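Local coordinates for penicillin-binding protein 2 (Pbp2) (Helicobacter pylori, PDB 5LP5) that probably cross-links peptidoglycan as a penicillin-binding transpeptidase and forms a core cell wall synthesis complex with MreC, at residues G54-R59 with L231-D236; K237-E242 with E263-G268; G397-N402 with P459-N464. All blocks are in the same frame, centred on the assembly; numbering follows the deposited sequence.

Interaction 1 of 3, residues G54-R59 with L231-D236; sequences GNITDR and LQLSLD
L231 O is held twice by one residue. T57 N meets it nearly along the C=O axis at 2.7 Å, while T57 OG1 sits 3.1 Å from L231 O and well above the carbonyl plane. The hydroxyl gets there because OG1 lies in the crowded position between backbone N and carbonyl carbon. The pairing carries on to both sides: L231 N donates to N55 O, and L233 N gives T57 O an almost perfectly straight bond (178°). On the face that carries I56 and L231, the side chains of I56 and L233 cross obliquely, CG2 of I56 3.7 Å from CD1 of L233. On the T57 and Q232 face, Q232 CG lies 3.6 Å from T57 OG1, and its extended chain sends NE2 toward D58 O for a weak bond.

Past the strands the chemistry becomes charged. R59, with CG anti to the backbone N, runs out so that NH1 donates to S234 O at 3.1 Å, in the carbonyl plane and on a lone pair, while NH2 pairs with E263. D58 OD1 and D236 OD1 are like charges 4.3 Å apart; a water donates to both, and their repulsion is probably eased further by K237 N and N60 N, which donate to D58 OD1 and OD2, and by R238 and Y587, both bonded to D236 OD2.

This is a short parallel strand pairing. Strand 56-57, in the dimerisation-domain sequence, adds 231-232 to a mixed sheet, and the 231-236 segment then leads through a loop to D236, the N-cap of helix 237-246.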
# COMPACT_ATOMS: atom_id res chain seq x y z
N GLY A 54 -5.44 4.98 -2.58
CA GLY A 54 -5.77 4.36 -3.87
C GLY A 54 -4.59 4.11 -4.80
O GLY A 54 -3.60 4.84 -4.78
N ASN A 55 -4.70 3.06 -5.61
CA ASN A 55 -3.66 2.71 -6.57
C ASN A 55 -3.72 3.60 -7.79
O ASN A 55 -4.81 4.01 -8.21
CB ASN A 55 -3.81 1.27 -7.05
CG ASN A 55 -3.44 0.25 -6.00
OD1 ASN A 55 -2.72 0.54 -5.04
ND2 ASN A 55 -3.93 -0.97 -6.18
N ILE A 56 -2.56 3.86 -8.38
CA ILE A 56 -2.50 4.56 -9.66
C ILE A 56 -2.13 3.58 -10.77
O ILE A 56 -1.11 2.88 -10.70
CB ILE A 56 -1.52 5.76 -9.64
CG1 ILE A 56 -1.98 6.79 -8.62
CG2 ILE A 56 -1.45 6.44 -11.01
CD1 ILE A 56 -1.01 7.94 -8.39
N THR A 57 -2.97 3.56 -11.80
CA THR A 57 -2.82 2.60 -12.89
C THR A 57 -2.66 3.27 -14.26
O THR A 57 -3.36 4.21 -14.61
CB THR A 57 -3.99 1.58 -12.96
OG1 THR A 57 -5.24 2.21 -12.63
CG2 THR A 57 -3.75 0.47 -12.01
N ASP A 58 -1.65 2.76 -14.96
CA ASP A 58 -1.49 2.79 -16.42
C ASP A 58 -2.78 2.54 -17.25
O ASP A 58 -3.77 1.97 -16.80
CB ASP A 58 -0.42 1.71 -16.72
CG ASP A 58 -0.24 1.41 -18.16
OD1 ASP A 58 0.74 1.88 -18.75
OD2 ASP A 58 -1.04 0.63 -18.69
N ARG A 59 -2.73 2.97 -18.50
CA ARG A 59 -3.81 2.75 -19.47
C ARG A 59 -4.34 1.33 -19.49
O ARG A 59 -5.53 1.12 -19.65
CB ARG A 59 -3.25 3.08 -20.85
CG ARG A 59 -4.20 2.96 -21.98
CD ARG A 59 -3.60 3.59 -23.22
NE ARG A 59 -4.69 4.05 -24.06
CZ ARG A 59 -5.40 5.15 -23.86
NH1 ARG A 59 -5.11 5.97 -22.86
NH2 ARG A 59 -6.38 5.43 -24.68
N LEU A 231 -7.19 5.06 -9.34
CA LEU A 231 -7.15 6.05 -10.42
C LEU A 231 -6.39 5.52 -11.63
O LEU A 231 -5.25 5.06 -11.53
CB LEU A 231 -6.50 7.36 -9.95
CG LEU A 231 -6.34 8.51 -10.95
CD1 LEU A 231 -7.68 9.00 -11.47
CD2 LEU A 231 -5.60 9.66 -10.30
N GLN A 232 -7.03 5.61 -12.78
CA GLN A 232 -6.44 5.14 -14.02
C GLN A 232 -5.98 6.31 -14.90
O GLN A 232 -6.76 7.24 -15.20
CB GLN A 232 -7.43 4.27 -14.78
CG GLN A 232 -6.76 3.33 -15.75
CD GLN A 232 -7.71 2.70 -16.73
OE1 GLN A 232 -8.90 3.05 -16.82
NE2 GLN A 232 -7.17 1.77 -17.52
N LEU A 233 -4.71 6.25 -15.34
CA LEU A 233 -4.10 7.25 -16.20
C LEU A 233 -3.96 6.72 -17.62
O LEU A 233 -3.88 5.51 -17.85
CB LEU A 233 -2.69 7.63 -15.71
CG LEU A 233 -2.54 8.07 -14.26
CD1 LEU A 233 -1.13 8.53 -14.01
CD2 LEU A 233 -3.51 9.18 -13.94
N SER A 234 -3.89 7.66 -18.56
CA SER A 234 -3.82 7.35 -19.98
C SER A 234 -2.44 6.94 -20.47
O SER A 234 -2.31 6.45 -21.59
CB SER A 234 -4.31 8.54 -20.79
OG SER A 234 -3.61 9.72 -20.40
N LEU A 235 -1.41 7.13 -19.65
CA LEU A 235 -0.08 6.69 -20.05
C LEU A 235 -0.05 5.24 -20.52
O LEU A 235 -0.82 4.43 -20.04
CB LEU A 235 0.90 6.85 -18.89
CG LEU A 235 1.20 8.23 -18.34
CD1 LEU A 235 2.16 8.07 -17.17
CD2 LEU A 235 1.81 9.11 -19.41
N ASP A 236 0.86 4.91 -21.42
CA ASP A 236 1.19 3.53 -21.71
C ASP A 236 2.61 3.27 -21.25
O ASP A 236 3.53 3.88 -21.73
CB ASP A 236 1.07 3.24 -23.20
CG ASP A 236 1.31 1.75 -23.55
OD1 ASP A 236 2.03 1.04 -22.79
OD2 ASP A 236 0.79 1.29 -24.60
O HOH W 1 1.13 -0.14 -20.49

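Interaction 2 of 3, residues K237-E242 with E263-G268; sequences KRLQKE and ELLVAG
CB of Q240 points along the side of the contact, and a bend at chi2 (-93°) brings the tip round to the strand. CG passes 4.2 Å from L265 O. CD comes next, 4.1 Å from V266 CG1 and close to the backbone of A267. At the tip, OE1 accepts from A267 N at 2.7 Å with a fairly straight N-H (163°), the donor lying in the amide's carbonyl plane. A buried backbone N-H thus finds its acceptor in a helix side chain.

L239, one residue earlier, supplies the apolar half. Its CB rests against V266 CG2 at 3.7 Å, and its CD1 reaches L265 CB at 3.9 Å, the two leucines lying side by side and pointing the same way. L265 and V266 together face V256 in a classic beta bulge, where the chain turns a corner.

Helix 237-242 and strand 266-268 have axes 8.1 Å apart at closest, their directions 35° apart. The strand belongs to 264-270, one of the two outer strands of the antiparallel sheet of the transpeptidase domain: L265 and G268 bond to strand 252-258, while L239 and E242 also touch helix 572-584.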
# COMPACT_ATOMS: atom_id res chain seq x y z
N LYS A 237 2.75 2.35 -20.33
CA LYS A 237 4.04 2.04 -19.69
C LYS A 237 5.14 1.67 -20.69
O LYS A 237 6.32 1.96 -20.48
CB LYS A 237 3.84 0.91 -18.67
CG LYS A 237 5.10 0.42 -18.01
CD LYS A 237 4.81 -0.81 -17.17
CE LYS A 237 6.11 -1.42 -16.68
NZ LYS A 237 5.96 -2.41 -15.59
N ARG A 238 4.77 1.02 -21.79
CA ARG A 238 5.75 0.63 -22.80
C ARG A 238 6.26 1.87 -23.52
O ARG A 238 7.46 2.07 -23.68
CB ARG A 238 5.15 -0.35 -23.79
CG ARG A 238 4.81 -1.70 -23.16
CD ARG A 238 3.80 -2.49 -23.99
NE ARG A 238 2.52 -1.79 -24.06
CZ ARG A 238 1.51 -2.13 -24.84
NH1 ARG A 238 1.59 -3.19 -25.63
NH2 ARG A 238 0.39 -1.41 -24.83
N LEU A 239 5.32 2.71 -23.96
CA LEU A 239 5.65 3.94 -24.66
C LEU A 239 6.53 4.88 -23.83
O LEU A 239 7.40 5.53 -24.40
CB LEU A 239 4.38 4.67 -25.07
CG LEU A 239 3.53 4.01 -26.15
CD1 LEU A 239 2.30 4.87 -26.43
CD2 LEU A 239 4.30 3.77 -27.43
N GLN A 240 6.31 4.94 -22.52
CA GLN A 240 7.16 5.76 -21.64
C GLN A 240 8.55 5.18 -21.48
O GLN A 240 9.53 5.91 -21.38
CB GLN A 240 6.55 5.95 -20.25
CG GLN A 240 5.65 7.19 -20.11
CD GLN A 240 6.34 8.44 -19.60
OE1 GLN A 240 5.84 9.53 -19.83
NE2 GLN A 240 7.46 8.31 -18.88
N LYS A 241 8.66 3.86 -21.44
CA LYS A 241 9.98 3.26 -21.36
C LYS A 241 10.77 3.56 -22.62
O LYS A 241 11.98 3.77 -22.55
CB LYS A 241 9.91 1.76 -21.08
CG LYS A 241 9.62 1.46 -19.62
CD LYS A 241 9.81 0.01 -19.27
CE LYS A 241 9.43 -0.21 -17.82
NZ LYS A 241 9.54 -1.64 -17.43
N GLU A 242 10.08 3.59 -23.76
CA GLU A 242 10.69 3.99 -25.02
C GLU A 242 11.18 5.42 -24.89
O GLU A 242 12.33 5.72 -25.21
CB GLU A 242 9.68 3.89 -26.18
CG GLU A 242 10.23 4.32 -27.54
CD GLU A 242 11.50 3.59 -27.95
OE1 GLU A 242 11.81 2.53 -27.38
OE2 GLU A 242 12.22 4.08 -28.84
N GLU A 263 -5.76 12.75 -24.42
CA GLU A 263 -5.09 11.80 -23.55
C GLU A 263 -3.58 11.83 -23.81
O GLU A 263 -3.13 11.81 -24.96
CB GLU A 263 -5.66 10.38 -23.74
CG GLU A 263 -7.00 10.16 -23.06
CD GLU A 263 -7.53 8.73 -23.17
OE1 GLU A 263 -6.98 7.94 -23.98
OE2 GLU A 263 -8.49 8.41 -22.43
N LEU A 264 -2.80 11.91 -22.74
CA LEU A 264 -1.36 11.84 -22.83
C LEU A 264 -0.89 10.39 -22.64
O LEU A 264 -1.11 9.77 -21.60
CB LEU A 264 -0.72 12.75 -21.78
CG LEU A 264 -1.04 14.23 -22.00
CD1 LEU A 264 -0.63 15.03 -20.79
CD2 LEU A 264 -0.39 14.78 -23.26
N LEU A 265 -0.27 9.84 -23.68
CA LEU A 265 0.27 8.51 -23.63
C LEU A 265 1.72 8.55 -23.14
O LEU A 265 2.18 7.62 -22.52
CB LEU A 265 0.17 7.85 -25.00
CG LEU A 265 -1.22 7.74 -25.66
CD1 LEU A 265 -1.15 7.14 -27.06
CD2 LEU A 265 -2.16 6.91 -24.81
N VAL A 266 2.43 9.63 -23.45
CA VAL A 266 3.76 9.87 -22.91
C VAL A 266 3.85 11.29 -22.36
O VAL A 266 3.19 12.20 -22.85
CB VAL A 266 4.83 9.69 -23.99
CG1 VAL A 266 6.21 9.95 -23.44
CG2 VAL A 266 4.75 8.29 -24.58
N ALA A 267 4.68 11.45 -21.33
CA ALA A 267 5.07 12.74 -20.76
C ALA A 267 6.38 12.54 -20.00
O ALA A 267 6.41 12.21 -18.79
CB ALA A 267 3.99 13.29 -19.85
N GLY A 268 7.48 12.70 -20.71
CA GLY A 268 8.78 12.57 -20.11
C GLY A 268 9.42 13.91 -19.84
O GLY A 268 9.30 14.82 -20.64

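Interaction 3 of 3, residues G397-N402 with P459-N464; sequences GVDLPN and PHFAIN
The carboxylate of D399 grips two successive backbone N-H groups of the facing loop. OD1 takes F461 N at 2.8 Å and OD2 takes A462 N at 3.0 Å, each through its syn lone pair; F461 N also reaches OD2 in a weaker bond. Y195 OH adds a hydrogen bond to OD2, so this buried group is well supplied with donors, which would probably favour its charged form. OD1 also lies at the edge of the F461 ring, near its plane, 3.4 Å from F461 CD2, while OD2 has A462 CB beside it.

Hydrophobic neighbours flank this polar centre. V398 CG2 approaches F461 CE2 at 3.8 Å and L400 CD1 approaches the same F461 CE2 at 4.0 Å, both side chains crossing the phenyl obliquely. V398 CA points its hydrogen at P459 O in a 3.4 Å CA-H...O contact.

Backbone shape puts the carboxylate in place. D399 is the centre of an inverse gamma turn, and its CG sits in the crowded position between N and C (chi1 60°), turning the group across to the 459-464 segment. E403 OE1 accepts from the N-H groups of G397 and V398, holding the start of this segment. H460 directs its ring away, with ND1 bonded to T458 O.

Both segments are loops. F461 reaches from 459-464 onto L264 and A267 of strand 264-270 and onto I191 of helix 190-194, L400 meets I191 too, and V398 and P459 pack against L442 of helix 441-453.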
# COMPACT_ATOMS: atom_id res chain seq x y z
N GLY A 397 -4.43 23.51 -19.77
CA GLY A 397 -5.43 22.95 -18.84
C GLY A 397 -5.13 21.53 -18.35
O GLY A 397 -6.03 20.76 -18.07
N VAL A 398 -3.85 21.21 -18.24
CA VAL A 398 -3.44 19.86 -17.92
C VAL A 398 -3.79 19.60 -16.47
O VAL A 398 -3.82 20.53 -15.67
CB VAL A 398 -1.94 19.66 -18.24
CG1 VAL A 398 -1.07 20.38 -17.23
CG2 VAL A 398 -1.58 18.19 -18.30
N ASP A 399 -4.10 18.35 -16.14
CA ASP A 399 -4.47 17.98 -14.78
C ASP A 399 -3.24 17.69 -13.88
O ASP A 399 -3.06 16.58 -13.34
CB ASP A 399 -5.51 16.84 -14.76
CG ASP A 399 -5.03 15.57 -15.44
OD1 ASP A 399 -4.10 15.61 -16.28
OD2 ASP A 399 -5.58 14.50 -15.14
N LEU A 400 -2.39 18.71 -13.75
CA LEU A 400 -1.31 18.75 -12.78
C LEU A 400 -1.40 20.08 -12.07
O LEU A 400 -2.13 20.97 -12.51
CB LEU A 400 0.05 18.63 -13.47
CG LEU A 400 0.43 17.30 -14.09
CD1 LEU A 400 1.83 17.40 -14.71
CD2 LEU A 400 0.38 16.22 -13.03
N PRO A 401 -0.66 20.24 -10.96
CA PRO A 401 -0.60 21.56 -10.34
C PRO A 401 0.34 22.54 -11.08
O PRO A 401 1.35 22.13 -11.68
CB PRO A 401 -0.08 21.27 -8.93
CG PRO A 401 -0.01 19.78 -8.80
CD PRO A 401 0.07 19.23 -10.18
N ASN A 402 -0.03 23.81 -11.02
CA ASN A 402 0.81 24.92 -11.48
C ASN A 402 1.31 24.79 -12.90
O ASN A 402 2.50 24.82 -13.11
CB ASN A 402 2.04 25.08 -10.57
CG ASN A 402 1.73 25.76 -9.26
OD1 ASN A 402 1.23 25.13 -8.31
ND2 ASN A 402 2.05 27.05 -9.18
N PRO A 459 -4.86 18.53 -23.01
CA PRO A 459 -4.07 17.37 -22.57
C PRO A 459 -4.41 17.01 -21.16
O PRO A 459 -4.66 17.91 -20.36
CB PRO A 459 -2.62 17.85 -22.66
CG PRO A 459 -2.66 19.03 -23.58
CD PRO A 459 -3.99 19.68 -23.32
N HIS A 460 -4.46 15.72 -20.85
CA HIS A 460 -4.77 15.29 -19.50
C HIS A 460 -4.24 13.90 -19.31
O HIS A 460 -3.88 13.26 -20.27
CB HIS A 460 -6.28 15.37 -19.19
CG HIS A 460 -7.14 14.55 -20.10
ND1 HIS A 460 -7.49 14.96 -21.36
CD2 HIS A 460 -7.73 13.34 -19.91
CE1 HIS A 460 -8.25 14.03 -21.93
NE2 HIS A 460 -8.42 13.05 -21.06
N PHE A 461 -4.14 13.48 -18.05
CA PHE A 461 -3.60 12.18 -17.68
C PHE A 461 -4.70 11.24 -17.17
O PHE A 461 -4.64 10.03 -17.39
CB PHE A 461 -2.54 12.32 -16.61
CG PHE A 461 -1.26 12.95 -17.11
CD1 PHE A 461 -0.31 12.19 -17.77
CD2 PHE A 461 -1.02 14.30 -16.91
CE1 PHE A 461 0.86 12.76 -18.21
CE2 PHE A 461 0.14 14.88 -17.35
CZ PHE A 461 1.08 14.11 -18.00
N ALA A 462 -5.68 11.77 -16.46
CA ALA A 462 -6.73 10.95 -15.88
C ALA A 462 -7.77 10.53 -16.94
O ALA A 462 -8.53 11.36 -17.44
CB ALA A 462 -7.40 11.70 -14.75
N ILE A 463 -7.82 9.23 -17.25
CA ILE A 463 -8.71 8.75 -18.30
C ILE A 463 -10.15 9.13 -18.03
O ILE A 463 -10.87 9.47 -18.95
CB ILE A 463 -8.60 7.22 -18.51
CG1 ILE A 463 -7.28 6.91 -19.21
CG2 ILE A 463 -9.76 6.71 -19.37
CD1 ILE A 463 -7.01 5.44 -19.47
N ASN A 464 -10.56 9.10 -16.76
CA ASN A 464 -11.93 9.49 -16.38
C ASN A 464 -12.11 11.02 -16.28
O ASN A 464 -13.06 11.50 -15.67
CB ASN A 464 -12.37 8.77 -15.09
CG ASN A 464 -11.36 8.89 -13.94
OD1 ASN A 464 -10.22 9.32 -14.12
ND2 ASN A 464 -11.76 8.46 -12.75

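Overall arrangement
All three contacts are mainly buried and meet around the start of strand 264-270. Interaction 1 relies on backbone pairing and ends in charges; interaction 2 pairs one glutamine bond with leucine and valine packing; interaction 3 trades regular structure for an aspartate that binds loop N-H groups. Helix 237-246 follows directly from interaction 1, and R59 and D58 reach into interaction 2 through E263 and K237 N. Interaction 3 joins the others through 459-464: F461 O and I463 N meet the backbone of 231-236, and H460 O meets L264 N. Through R59 and E263, segment 54-59 comes up against the transpeptidase domain.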